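Hydrogenase expression/formation protein HypE (Desulfovibrio vulgaris subsp. vulgaris, PDB 2Z1U) binds ATP and magnesium and probably serves, as other HypE proteins do, in the maturation of hydrogenases. Local coordinates at residues A43-T48 and T146-I151; G178-S183 and A192-D197; V240-E245 and S304-G309. All coordinates share one frame; numbering follows the deposited sequence.

Interaction 1 of 3, residues A43-T48 and T146-I151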
loop_
_atom_site.group_PDB
_atom_site.type_symbol
_atom_site.label_atom_id
_atom_site.label_comp_id
_atom_site.label_asym_id
_atom_site.label_seq_id
_atom_site.Cartn_x
_atom_site.Cartn_y
_atom_site.Cartn_z
ATOM N N ALA A 43 -8.801 5.894 7.580
ATOM C CA ALA A 43 -10.161 6.011 7.095
ATOM C C ALA A 43 -11.075 5.049 7.868
ATOM O O ALA A 43 -10.699 3.904 8.123
ATOM C CB ALA A 43 -10.195 5.699 5.600
ATOM N N ARG A 44 -12.268 5.516 8.218
ATOM C CA ARG A 44 -13.302 4.673 8.824
ATOM C C ARG A 44 -14.138 4.037 7.734
ATOM O O ARG A 44 -14.664 4.731 6.852
ATOM C CB ARG A 44 -14.217 5.468 9.777
ATOM C CG ARG A 44 -15.338 4.613 10.356
ATOM C CD ARG A 44 -16.529 5.438 10.782
ATOM N NE ARG A 44 -17.747 4.624 10.812
ATOM C CZ ARG A 44 -18.295 4.147 11.924
ATOM N NH1 ARG A 44 -17.742 4.409 13.108
ATOM N NH2 ARG A 44 -19.403 3.417 11.857
ATOM N N LEU A 45 -14.255 2.709 7.806
ATOM C CA LEU A 45 -14.913 1.902 6.796
ATOM C C LEU A 45 -16.019 1.031 7.408
ATOM O O LEU A 45 -15.810 0.365 8.424
ATOM C CB LEU A 45 -13.864 1.015 6.114
ATOM C CG LEU A 45 -13.125 1.429 4.835
ATOM C CD1 LEU A 45 -12.915 2.921 4.625
ATOM C CD2 LEU A 45 -11.837 0.665 4.695
ATOM N N ASP A 46 -17.198 1.035 6.794
ATOM C CA ASP A 46 -18.261 0.119 7.210
ATOM C C ASP A 46 -18.393 -1.014 6.224
ATOM O O ASP A 46 -19.011 -0.840 5.181
ATOM C CB ASP A 46 -19.600 0.849 7.312
ATOM C CG ASP A 46 -19.650 1.788 8.460
ATOM O OD1 ASP A 46 -19.374 1.345 9.602
ATOM O OD2 ASP A 46 -19.966 2.970 8.220
ATOM N N LEU A 47 -17.835 -2.177 6.558
ATOM C CA LEU A 47 -17.812 -3.303 5.612
ATOM C C LEU A 47 -18.374 -4.647 6.117
ATOM O O LEU A 47 -18.254 -4.984 7.299
ATOM C CB LEU A 47 -16.395 -3.500 5.058
ATOM C CG LEU A 47 -15.854 -2.470 4.067
ATOM C CD1 LEU A 47 -14.346 -2.650 3.895
ATOM C CD2 LEU A 47 -16.559 -2.589 2.728
ATOM N N THR A 48 -18.970 -5.418 5.201
ATOM C CA THR A 48 -19.571 -6.710 5.560
ATOM C C THR A 48 -18.639 -7.938 5.505
ATOM O O THR A 48 -18.433 -8.548 4.436
ATOM C CB THR A 48 -20.902 -6.984 4.784
ATOM O OG1 THR A 48 -21.727 -5.809 4.826
ATOM C CG2 THR A 48 -21.684 -8.159 5.415
ATOM N N THR A 146 -3.844 -0.257 -2.349
ATOM C CA THR A 146 -4.348 -1.432 -1.648
ATOM C C THR A 146 -5.871 -1.379 -1.758
ATOM O O THR A 146 -6.483 -0.316 -1.605
ATOM C CB THR A 146 -3.876 -1.426 -0.176
ATOM O OG1 THR A 146 -2.444 -1.373 -0.163
ATOM C CG2 THR A 146 -4.338 -2.658 0.597
ATOM N N GLY A 147 -6.467 -2.530 -2.025
ATOM C CA GLY A 147 -7.888 -2.606 -2.216
ATOM C C GLY A 147 -8.518 -3.483 -1.163
ATOM O O GLY A 147 -7.940 -4.498 -0.731
ATOM N N ILE A 148 -9.727 -3.099 -0.781
ATOM C CA ILE A 148 -10.528 -3.898 0.118
ATOM C C ILE A 148 -11.933 -4.079 -0.464
ATOM O O ILE A 148 -12.571 -3.115 -0.905
ATOM C CB ILE A 148 -10.545 -3.287 1.558
ATOM C CG1 ILE A 148 -11.122 -4.281 2.564
ATOM C CG2 ILE A 148 -11.288 -1.961 1.611
ATOM C CD1 ILE A 148 -10.023 -5.119 3.219
ATOM N N GLY A 149 -12.412 -5.315 -0.429
ATOM C CA GLY A 149 -13.720 -5.645 -0.961
ATOM C C GLY A 149 -14.465 -6.701 -0.163
ATOM O O GLY A 149 -13.881 -7.412 0.654
ATOM N N GLU A 150 -15.755 -6.815 -0.439
ATOM C CA GLU A 150 -16.634 -7.766 0.228
ATOM C C GLU A 150 -16.748 -9.050 -0.616
ATOM O O GLU A 150 -17.140 -9.000 -1.784
ATOM C CB GLU A 150 -18.001 -7.106 0.459
ATOM C CG GLU A 150 -17.888 -5.880 1.388
ATOM C CD GLU A 150 -19.075 -4.922 1.312
ATOM O OE1 GLU A 150 -19.480 -4.543 0.184
ATOM O OE2 GLU A 150 -19.584 -4.540 2.393
ATOM N N ILE A 151 -16.395 -10.195 -0.035
ATOM C CA ILE A 151 -16.508 -11.457 -0.770
ATOM C C ILE A 151 -17.979 -11.788 -1.023
ATOM O O ILE A 151 -18.823 -11.645 -0.126
ATOM C CB ILE A 151 -15.709 -12.617 -0.124
ATOM C CG1 ILE A 151 -14.203 -12.347 -0.282
ATOM C CG2 ILE A 151 -16.053 -13.958 -0.790
ATOM C CD1 ILE A 151 -13.316 -13.116 0.647
HETATM O O HOH W 1 -19.555 -10.243 2.152
#
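Leu47 lays its CD1 methyl over the side chain of Ile148, 3.9 Å from CG1 of that isoleucine and touching its CG2 branch as well. Two residues earlier, Leu45 brings CD2 to Ile148 CG2 (4.1 Å), and between them two leucines and one beta-branched residue make a buried apolar patch. Leu47 uses its second branch differently: CD2 rests 3.6 Å from Glu150 OE2, against the carboxylate end of a chain extended beyond CG. That carboxylate has its own anchor, for Thr48 N donates to Glu150 OE2 at 3.0 Å in a nearly straight bond (166°) that meets the anti lone pair. Thr48 OG1 adds a weak bond to the same oxygen, while OE1 makes a salt bridge with Arg90, and the flat group is thus tied at both oxygens. Here segment 43-48 meets strand 141-151, an inner strand of the sheet in the PurM-like N-terminal domain; Ala43, Leu45 and Asp46 form an antiparallel ladder with a strand of the second subunit, so beta pairing runs across the interface. Glutamate suits its place because a long, partly exposed chain can carry an acceptor out to a backbone N-H. One water donates to both Thr48 O and Ile151 O.

Interaction 2 of 3, residues G178-S183 and A192-D197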
loop_
_atom_site.group_PDB
_atom_site.type_symbol
_atom_site.label_atom_id
_atom_site.label_comp_id
_atom_site.label_asym_id
_atom_site.label_seq_id
_atom_site.Cartn_x
_atom_site.Cartn_y
_atom_site.Cartn_z
ATOM N N GLY A 178 1.717 -5.276 -22.672
ATOM C CA GLY A 178 3.165 -5.488 -22.715
ATOM C C GLY A 178 3.800 -4.946 -23.984
ATOM O O GLY A 178 4.830 -4.279 -23.925
ATOM N N LEU A 179 3.190 -5.231 -25.133
ATOM C CA LEU A 179 3.691 -4.734 -26.408
ATOM C C LEU A 179 3.695 -3.211 -26.454
ATOM O O LEU A 179 4.678 -2.612 -26.870
ATOM C CB LEU A 179 2.871 -5.282 -27.583
ATOM C CG LEU A 179 3.535 -5.553 -28.933
ATOM C CD1 LEU A 179 2.545 -5.363 -30.074
ATOM C CD2 LEU A 179 4.810 -4.751 -29.195
ATOM N N THR A 180 2.608 -2.579 -26.021
ATOM C CA THR A 180 2.538 -1.118 -26.137
ATOM C C THR A 180 3.538 -0.367 -25.289
ATOM O O THR A 180 4.100 0.609 -25.770
ATOM C CB THR A 180 1.091 -0.500 -26.142
ATOM O OG1 THR A 180 1.001 0.609 -25.233
ATOM C CG2 THR A 180 0.060 -1.519 -25.829
ATOM N N ILE A 181 3.798 -0.821 -24.059
ATOM C CA ILE A 181 4.794 -0.119 -23.247
ATOM C C ILE A 181 6.220 -0.347 -23.804
ATOM O O ILE A 181 7.007 0.595 -23.877
ATOM C CB ILE A 181 4.678 -0.362 -21.690
ATOM C CG1 ILE A 181 5.510 -1.546 -21.242
ATOM C CG2 ILE A 181 3.239 -0.394 -21.164
ATOM C CD1 ILE A 181 6.752 -1.070 -20.574
ATOM N N LEU A 182 6.520 -1.579 -24.235
ATOM C CA LEU A 182 7.826 -1.938 -24.794
ATOM C C LEU A 182 8.116 -1.242 -26.122
ATOM O O LEU A 182 9.262 -0.877 -26.392
ATOM C CB LEU A 182 7.953 -3.459 -24.956
ATOM C CG LEU A 182 8.713 -4.315 -23.919
ATOM C CD1 LEU A 182 9.061 -3.603 -22.614
ATOM C CD2 LEU A 182 7.992 -5.646 -23.642
ATOM N N SER A 183 7.079 -1.062 -26.940
ATOM C CA SER A 183 7.209 -0.306 -28.181
ATOM C C SER A 183 7.237 1.213 -27.952
ATOM O O SER A 183 7.983 1.918 -28.632
ATOM C CB SER A 183 6.143 -0.713 -29.206
ATOM O OG SER A 183 4.843 -0.408 -28.755
ATOM N N ALA A 192 -2.461 1.643 -34.840
ATOM C CA ALA A 192 -3.415 2.322 -33.968
ATOM C C ALA A 192 -4.056 1.279 -33.050
ATOM O O ALA A 192 -4.475 1.580 -31.923
ATOM C CB ALA A 192 -4.472 3.029 -34.798
ATOM N N ASP A 193 -4.068 0.046 -33.557
ATOM C CA ASP A 193 -4.684 -1.130 -32.948
ATOM C C ASP A 193 -4.032 -1.580 -31.638
ATOM O O ASP A 193 -4.613 -2.366 -30.877
ATOM C CB ASP A 193 -4.619 -2.282 -33.973
ATOM C CG ASP A 193 -5.735 -3.287 -33.797
ATOM O OD1 ASP A 193 -6.780 -2.940 -33.200
ATOM O OD2 ASP A 193 -5.574 -4.426 -34.253
ATOM N N VAL A 194 -2.831 -1.075 -31.371
ATOM C CA VAL A 194 -2.010 -1.572 -30.274
ATOM C C VAL A 194 -1.941 -0.568 -29.134
ATOM O O VAL A 194 -1.233 0.441 -29.215
ATOM C CB VAL A 194 -0.575 -1.936 -30.746
ATOM C CG1 VAL A 194 0.280 -2.426 -29.575
ATOM C CG2 VAL A 194 -0.618 -2.992 -31.861
ATOM N N CYS A 195 -2.679 -0.851 -28.068
ATOM C CA CYS A 195 -2.620 -0.020 -26.870
ATOM C C CYS A 195 -2.863 -0.851 -25.617
ATOM O O CYS A 195 -3.294 -2.007 -25.701
ATOM C CB CYS A 195 -3.640 1.112 -26.956
ATOM S SG CYS A 195 -5.306 0.534 -27.168
ATOM N N SER A 196 -2.589 -0.251 -24.459
ATOM C CA SER A 196 -2.884 -0.886 -23.189
ATOM C C SER A 196 -4.363 -1.208 -23.085
ATOM O O SER A 196 -5.213 -0.503 -23.639
ATOM C CB SER A 196 -2.462 -0.000 -22.026
ATOM O OG SER A 196 -2.713 -0.635 -20.780
ATOM N N ASP A 197 -4.651 -2.282 -22.366
ATOM C CA ASP A 197 -6.011 -2.740 -22.144
ATOM C C ASP A 197 -6.460 -2.404 -20.721
ATOM O O ASP A 197 -7.500 -2.886 -20.261
ATOM C CB ASP A 197 -6.093 -4.255 -22.385
ATOM C CG ASP A 197 -5.093 -5.056 -21.546
ATOM O OD1 ASP A 197 -4.179 -4.488 -20.895
ATOM O OD2 ASP A 197 -5.231 -6.292 -21.544
#
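Thr180 turns its CB toward the loop 192-197, where that atom lies 3.8 Å from Cys195 CA and 4.0 Å from Val194 O. Of its two branches, OG1 is modelled 3.8 Å from Ser196 N, and CG2 is directed at the backbone joining Cys195 to Ser196. CG2 comes too close to that backbone to be trusted, and chi1 (132°) is far from a staggered value, which makes the placement of both branches, and their distances, doubtful. Val194 CG1 is met by Leu179 CD1 at 3.7 Å, the two side chains crossing at about a right angle. With CG1 anti to its backbone N (chi1 179°), Val194 offers this methyl to Leu179 and, tentatively, to Thr180. The contact belongs to the C-terminal domain of the AIR synthase-related fold, where the chain leaves helix 176-184 and doubles back along it before entering helix 202-212. Leu179 and Val194 give this buried seam apolar branches, and Thr180 is compact beside the loop backbone; the CA atoms of Thr180 and Cys195 are 5.3 Å apart. Farther along the loop, Ser196 OG is hydrogen-bonded to His177, just ahead of the helical segment.

Interaction 3 of 3, residues V240-E245 and S304-G309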
loop_
_atom_site.group_PDB
_atom_site.type_symbol
_atom_site.label_atom_id
_atom_site.label_comp_id
_atom_site.label_asym_id
_atom_site.label_seq_id
_atom_site.Cartn_x
_atom_site.Cartn_y
_atom_site.Cartn_z
ATOM N N VAL A 240 -3.014 -30.339 -14.513
ATOM C CA VAL A 240 -2.347 -29.884 -15.715
ATOM C C VAL A 240 -3.326 -29.104 -16.576
ATOM O O VAL A 240 -4.483 -29.506 -16.743
ATOM C CB VAL A 240 -1.534 -31.037 -16.446
ATOM C CG1 VAL A 240 -1.916 -32.437 -15.944
ATOM C CG2 VAL A 240 -1.583 -30.925 -17.954
ATOM N N CYS A 241 -2.887 -27.937 -17.043
ATOM C CA CYS A 241 -3.708 -27.121 -17.922
ATOM C C CYS A 241 -3.368 -27.453 -19.361
ATOM O O CYS A 241 -2.190 -27.495 -19.734
ATOM C CB CYS A 241 -3.510 -25.628 -17.626
ATOM S SG CYS A 241 -4.134 -25.117 -16.008
ATOM N N HIS A 242 -4.398 -27.760 -20.148
ATOM C CA HIS A 242 -4.240 -28.012 -21.575
ATOM C C HIS A 242 -4.871 -26.865 -22.361
ATOM O O HIS A 242 -6.036 -26.556 -22.181
ATOM C CB HIS A 242 -4.858 -29.362 -21.971
ATOM C CG HIS A 242 -4.025 -30.542 -21.569
ATOM N ND1 HIS A 242 -3.173 -31.187 -22.441
ATOM C CD2 HIS A 242 -3.890 -31.174 -20.377
ATOM C CE1 HIS A 242 -2.560 -32.174 -21.809
ATOM N NE2 HIS A 242 -2.975 -32.187 -20.555
ATOM N N VAL A 243 -4.087 -26.247 -23.230
ATOM C CA VAL A 243 -4.490 -25.041 -23.933
ATOM C C VAL A 243 -4.326 -25.229 -25.445
ATOM O O VAL A 243 -3.435 -25.953 -25.884
ATOM C CB VAL A 243 -3.694 -23.825 -23.384
ATOM C CG1 VAL A 243 -3.440 -22.773 -24.464
ATOM C CG2 VAL A 243 -4.477 -23.198 -22.213
ATOM N N LEU A 244 -5.211 -24.618 -26.234
ATOM C CA LEU A 244 -5.151 -24.739 -27.698
ATOM C C LEU A 244 -4.621 -23.437 -28.303
ATOM O O LEU A 244 -5.279 -22.382 -28.187
ATOM C CB LEU A 244 -6.541 -25.066 -28.268
ATOM C CG LEU A 244 -6.643 -25.420 -29.762
ATOM C CD1 LEU A 244 -5.812 -26.665 -30.143
ATOM C CD2 LEU A 244 -8.105 -25.601 -30.167
ATOM N N GLU A 245 -3.453 -23.503 -28.954
ATOM C CA GLU A 245 -2.784 -22.275 -29.444
ATOM C C GLU A 245 -3.698 -21.379 -30.297
ATOM O O GLU A 245 -3.724 -20.158 -30.115
ATOM C CB GLU A 245 -1.495 -22.578 -30.225
ATOM C CG GLU A 245 -0.680 -21.309 -30.561
ATOM C CD GLU A 245 0.693 -21.613 -31.148
ATOM O OE1 GLU A 245 0.829 -22.608 -31.856
ATOM O OE2 GLU A 245 1.644 -20.848 -30.919
ATOM N N SER A 304 -8.713 -26.621 -21.184
ATOM C CA SER A 304 -9.369 -27.358 -20.110
ATOM C C SER A 304 -8.378 -27.807 -19.030
ATOM O O SER A 304 -7.159 -27.850 -19.260
ATOM C CB SER A 304 -10.156 -28.552 -20.669
ATOM O OG SER A 304 -9.301 -29.538 -21.249
ATOM N N VAL A 305 -8.909 -28.127 -17.852
ATOM C CA VAL A 305 -8.105 -28.706 -16.776
ATOM C C VAL A 305 -8.266 -30.235 -16.789
ATOM O O VAL A 305 -9.375 -30.753 -16.977
ATOM C CB VAL A 305 -8.487 -28.114 -15.403
ATOM C CG1 VAL A 305 -7.640 -28.722 -14.287
ATOM C CG2 VAL A 305 -8.348 -26.575 -15.424
ATOM N N LYS A 306 -7.150 -30.940 -16.610
ATOM C CA LYS A 306 -7.113 -32.405 -16.635
ATOM C C LYS A 306 -6.294 -32.944 -15.468
ATOM O O LYS A 306 -5.380 -32.274 -14.974
ATOM C CB LYS A 306 -6.542 -32.912 -17.968
ATOM C CG LYS A 306 -7.490 -32.730 -19.157
ATOM C CD LYS A 306 -6.895 -33.239 -20.466
ATOM C CE LYS A 306 -7.964 -33.384 -21.550
ATOM N NZ LYS A 306 -8.692 -32.125 -21.859
ATOM N N SER A 307 -6.638 -34.147 -15.021
ATOM C CA SER A 307 -5.884 -34.827 -13.966
ATOM C C SER A 307 -4.539 -35.325 -14.511
ATOM O O SER A 307 -4.383 -35.508 -15.724
ATOM C CB SER A 307 -6.707 -35.981 -13.379
ATOM O OG SER A 307 -7.063 -36.915 -14.387
ATOM N N VAL A 308 -3.569 -35.517 -13.614
ATOM C CA VAL A 308 -2.232 -36.004 -13.983
ATOM C C VAL A 308 -2.312 -37.353 -14.676
ATOM O O VAL A 308 -2.935 -38.277 -14.159
ATOM C CB VAL A 308 -1.309 -36.132 -12.746
ATOM C CG1 VAL A 308 0.014 -36.821 -13.116
ATOM C CG2 VAL A 308 -1.059 -34.775 -12.136
ATOM N N GLY A 309 -1.688 -37.449 -15.849
ATOM C CA GLY A 309 -1.668 -38.683 -16.621
ATOM C C GLY A 309 -2.891 -38.842 -17.501
ATOM O O GLY A 309 -3.073 -39.884 -18.115
#
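Val240 and Lys306 face each other as an antiparallel hydrogen-bonded pair, Val240 N giving to Lys306 O at 3.1 Å and Lys306 N to Val240 O at 3.0 Å. Two residues on, His242 and Ser304 repeat the pattern: His242 N reaches Ser304 O and Ser304 N reaches His242 O, both at 2.9 Å. Cys241 and Val305 lie between as the non-hydrogen-bonded pair, their CA atoms drawn in to 4.8 Å and their side chains sent to the other face of the sheet. On the face bearing Val240, His242, Ser304 and Lys306, the lysine chain crosses the imidazole at about a right angle, with Lys306 CD 3.6 Å from His242 CD2. Lysine fits this partly exposed spot because its methylenes can lie against the imidazole while its ammonium turns elsewhere: bent at chi4 (58°), it donates from NZ to Ser304 OG at 2.7 Å.

Strands 240-244 and 300-306 are neighbours inside the mixed sheet of the C-terminal domain related to AIR synthase, with 167-170 beyond the second and 319-322 beyond the first, where Val320 touches Val240 and His242. Helix 225-237 packs on the opposite face, where Cys241 touches Ala234, and Ile168 receives both Cys241 and Val305; compact apolar residues suit that buried side. Past the ladder, Val240 CG1 approaches Ser307 O at 3.9 Å.

Interaction 1 belongs to the N-terminal AIR synthase-related domain, interactions 2 and 3 both to the C-terminal one, and no two of them touch; the nearest atoms of 2 and 3 are still about 16 Å apart. Interactions 1 and 2 are mainly buried, whereas interaction 3 is partly buried, with one face of its sheet against a helix. Their chemistry follows: a regular backbone ladder joins adjacent strands in interaction 3, side-chain packing ended by a carboxylate-to-backbone bond serves interaction 1, and interaction 2 fits a loop to a helix by apolar contact. Of the three, interaction 1 alone is reached by the second subunit.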